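Local coordinates for protein beta-glucuronidase (uncultured Clostridium sp., PDB 6U7J) that hydrolyses beta-D-glucuronides, as a gut microbial beta-glucuronidase of glycoside hydrolase family 2 linked to the reactivation of estrogens, at residues Gln394-Leu399 and Trp412-Glu417. Residues are numbered along the deposited sequence; the frame is centred on the assembly and turned at random.
Sequences QVLKEL and WSITNE
Leu399 lies obliquely against the six-membered ring of Trp412, its CG 3.9 Å from Trp412 CZ3 and its CD2 4.0 Å from Trp412 CE3. The leucine and the indole run antiparallel, each entering the layer from its own side, helix or strand. Leu399 holds CG anti to its own N (chi1 -179°), which places the isopropyl end beside the ring. A tryptophan suits this place because its long, flat side chain spans the layer between strand and helix with carbon, while the pyrrole end still has a polar atom to offer: NE1 is hydrogen-bonded to Asp440, which satisfies the buried N-H and should limit rotation of the indole.

Just under one turn earlier, Leu396 meets Ile414. Leu396 CD2 comes 4.1 Å from Ile414 CG2, a methyl-to-methyl contact at van der Waals distance, and the backbones stay 7.8 Å apart between the CA atoms of this pair. Ile414 offers its gamma methyl to the leucine, and as a bulky beta-branched residue it also touches Thr433 of helix 424-439. Leu396 in turn packs on Val432 of that helix and on Val363. Both leucines, branched, flexible and wholly apolar, suit a buried helix face that must fit uneven neighbours.

Trp412 and Ile414 thus meet helix 386-403, whereas Ser413 between them points away from it; small and polar, it fits the other side of the strand, where OG bonds to Glu362. Strand 358-362, helix 386-403 and the parallel strand 409-416 form a beta-alpha-beta crossover, the repeating unit of the (beta/alpha)8 TIM barrel, and this contact packs its helix onto its second strand.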
loop_
_atom_site.group_PDB
_atom_site.type_symbol
_atom_site.label_atom_id
_atom_site.label_comp_id
_atom_site.label_asym_id
_atom_site.label_seq_id
_atom_site.Cartn_x
_atom_site.Cartn_y
_atom_site.Cartn_z
ATOM N N GLN B 394 -9.357 -24.309 -37.728
ATOM C CA GLN B 394 -9.619 -23.074 -38.458
ATOM C C GLN B 394 -8.921 -21.877 -37.816
ATOM O O GLN B 394 -8.461 -20.973 -38.523
ATOM C CB GLN B 394 -11.124 -22.837 -38.564
ATOM C CG GLN B 394 -11.841 -23.950 -39.313
ATOM C CD GLN B 394 -13.354 -23.797 -39.294
ATOM O OE1 GLN B 394 -13.920 -23.193 -38.374
ATOM N NE2 GLN B 394 -14.022 -24.343 -40.314
ATOM N N VAL B 395 -8.835 -21.836 -36.479
ATOM C CA VAL B 395 -8.155 -20.696 -35.859
ATOM C C VAL B 395 -6.654 -20.773 -36.120
ATOM O O VAL B 395 -5.992 -19.745 -36.319
ATOM C CB VAL B 395 -8.488 -20.624 -34.358
ATOM C CG1 VAL B 395 -7.564 -19.648 -33.637
ATOM C CG2 VAL B 395 -9.945 -20.206 -34.172
ATOM N N LEU B 396 -6.101 -21.985 -36.173
ATOM C CA LEU B 396 -4.701 -22.152 -36.566
ATOM C C LEU B 396 -4.461 -21.696 -37.999
ATOM O O LEU B 396 -3.434 -21.069 -38.301
ATOM C CB LEU B 396 -4.303 -23.609 -36.411
ATOM C CG LEU B 396 -3.938 -23.986 -34.983
ATOM C CD1 LEU B 396 -3.997 -25.486 -34.882
ATOM C CD2 LEU B 396 -2.534 -23.446 -34.609
ATOM N N LYS B 397 -5.382 -22.036 -38.904
ATOM C CA LYS B 397 -5.308 -21.558 -40.282
ATOM C C LYS B 397 -5.254 -20.033 -40.327
ATOM O O LYS B 397 -4.411 -19.448 -41.022
ATOM C CB LYS B 397 -6.520 -22.093 -41.058
ATOM C CG LYS B 397 -6.698 -21.557 -42.475
ATOM C CD LYS B 397 -5.479 -21.820 -43.306
ATOM C CE LYS B 397 -5.797 -21.696 -44.795
ATOM N NZ LYS B 397 -4.524 -21.727 -45.579
ATOM N N GLU B 398 -6.154 -19.375 -39.582
ATOM C CA GLU B 398 -6.199 -17.914 -39.540
ATOM C C GLU B 398 -4.924 -17.334 -38.925
ATOM O O GLU B 398 -4.344 -16.380 -39.457
ATOM C CB GLU B 398 -7.416 -17.453 -38.741
ATOM C CG GLU B 398 -8.724 -17.268 -39.509
ATOM C CD GLU B 398 -9.836 -16.792 -38.579
ATOM O OE1 GLU B 398 -10.376 -17.640 -37.829
ATOM O OE2 GLU B 398 -10.144 -15.572 -38.555
ATOM N N LEU B 399 -4.480 -17.886 -37.788
ATOM C CA LEU B 399 -3.251 -17.383 -37.171
ATOM C C LEU B 399 -2.068 -17.509 -38.124
ATOM O O LEU B 399 -1.294 -16.556 -38.285
ATOM C CB LEU B 399 -2.947 -18.120 -35.861
ATOM C CG LEU B 399 -1.673 -17.614 -35.176
ATOM C CD1 LEU B 399 -1.717 -16.118 -34.909
ATOM C CD2 LEU B 399 -1.449 -18.353 -33.889
ATOM N N TRP B 412 4.997 -22.274 -32.863
ATOM C CA TRP B 412 3.559 -22.202 -32.636
ATOM C C TRP B 412 3.234 -22.992 -31.383
ATOM O O TRP B 412 3.647 -24.146 -31.257
ATOM C CB TRP B 412 2.738 -22.780 -33.800
ATOM C CG TRP B 412 3.039 -22.225 -35.165
ATOM C CD1 TRP B 412 3.642 -22.880 -36.183
ATOM C CD2 TRP B 412 2.720 -20.916 -35.664
ATOM N NE1 TRP B 412 3.753 -22.062 -37.278
ATOM C CE2 TRP B 412 3.196 -20.849 -36.990
ATOM C CE3 TRP B 412 2.097 -19.788 -35.112
ATOM C CZ2 TRP B 412 3.071 -19.705 -37.779
ATOM C CZ3 TRP B 412 1.975 -18.649 -35.893
ATOM C CH2 TRP B 412 2.456 -18.617 -37.215
ATOM N N SER B 413 2.483 -22.386 -30.470
ATOM C CA SER B 413 1.905 -23.123 -29.362
ATOM C C SER B 413 0.427 -23.307 -29.651
ATOM O O SER B 413 -0.281 -22.327 -29.898
ATOM C CB SER B 413 2.105 -22.407 -28.025
ATOM O OG SER B 413 1.263 -22.982 -27.049
ATOM N N ILE B 414 -0.039 -24.555 -29.614
ATOM C CA ILE B 414 -1.376 -24.880 -30.095
ATOM C C ILE B 414 -2.388 -24.998 -28.976
ATOM O O ILE B 414 -3.589 -25.152 -29.264
ATOM C CB ILE B 414 -1.368 -26.186 -30.916
ATOM C CG1 ILE B 414 -0.932 -27.343 -30.028
ATOM C CG2 ILE B 414 -0.451 -26.037 -32.130
ATOM C CD1 ILE B 414 -1.280 -28.703 -30.590
ATOM N N THR B 415 -1.947 -24.946 -27.716
ATOM C CA THR B 415 -2.819 -25.117 -26.567
ATOM C C THR B 415 -2.055 -24.752 -25.299
ATOM O O THR B 415 -0.827 -24.895 -25.221
ATOM C CB THR B 415 -3.356 -26.556 -26.476
ATOM O OG1 THR B 415 -4.344 -26.644 -25.451
ATOM C CG2 THR B 415 -2.241 -27.546 -26.175
ATOM N N ASN B 416 -2.792 -24.267 -24.312
ATOM C CA ASN B 416 -2.233 -23.990 -22.999
ATOM C C ASN B 416 -2.976 -24.827 -21.973
ATOM O O ASN B 416 -4.191 -24.663 -21.797
ATOM C CB ASN B 416 -2.308 -22.497 -22.657
ATOM C CG ASN B 416 -1.766 -22.198 -21.277
ATOM O OD1 ASN B 416 -0.555 -22.061 -21.085
ATOM N ND2 ASN B 416 -2.661 -22.103 -20.308
ATOM N N GLU B 417 -2.258 -25.757 -21.345
ATOM C CA GLU B 417 -2.750 -26.524 -20.209
ATOM C C GLU B 417 -4.074 -27.287 -20.475
ATOM O O GLU B 417 -5.012 -27.172 -19.747
ATOM C CB GLU B 417 -2.933 -25.614 -18.999
ATOM C CG GLU B 417 -1.630 -24.995 -18.467
ATOM C CD GLU B 417 -1.791 -24.352 -17.074
ATOM O OE1 GLU B 417 -2.928 -24.039 -16.662
ATOM O OE2 GLU B 417 -0.770 -24.156 -16.390
#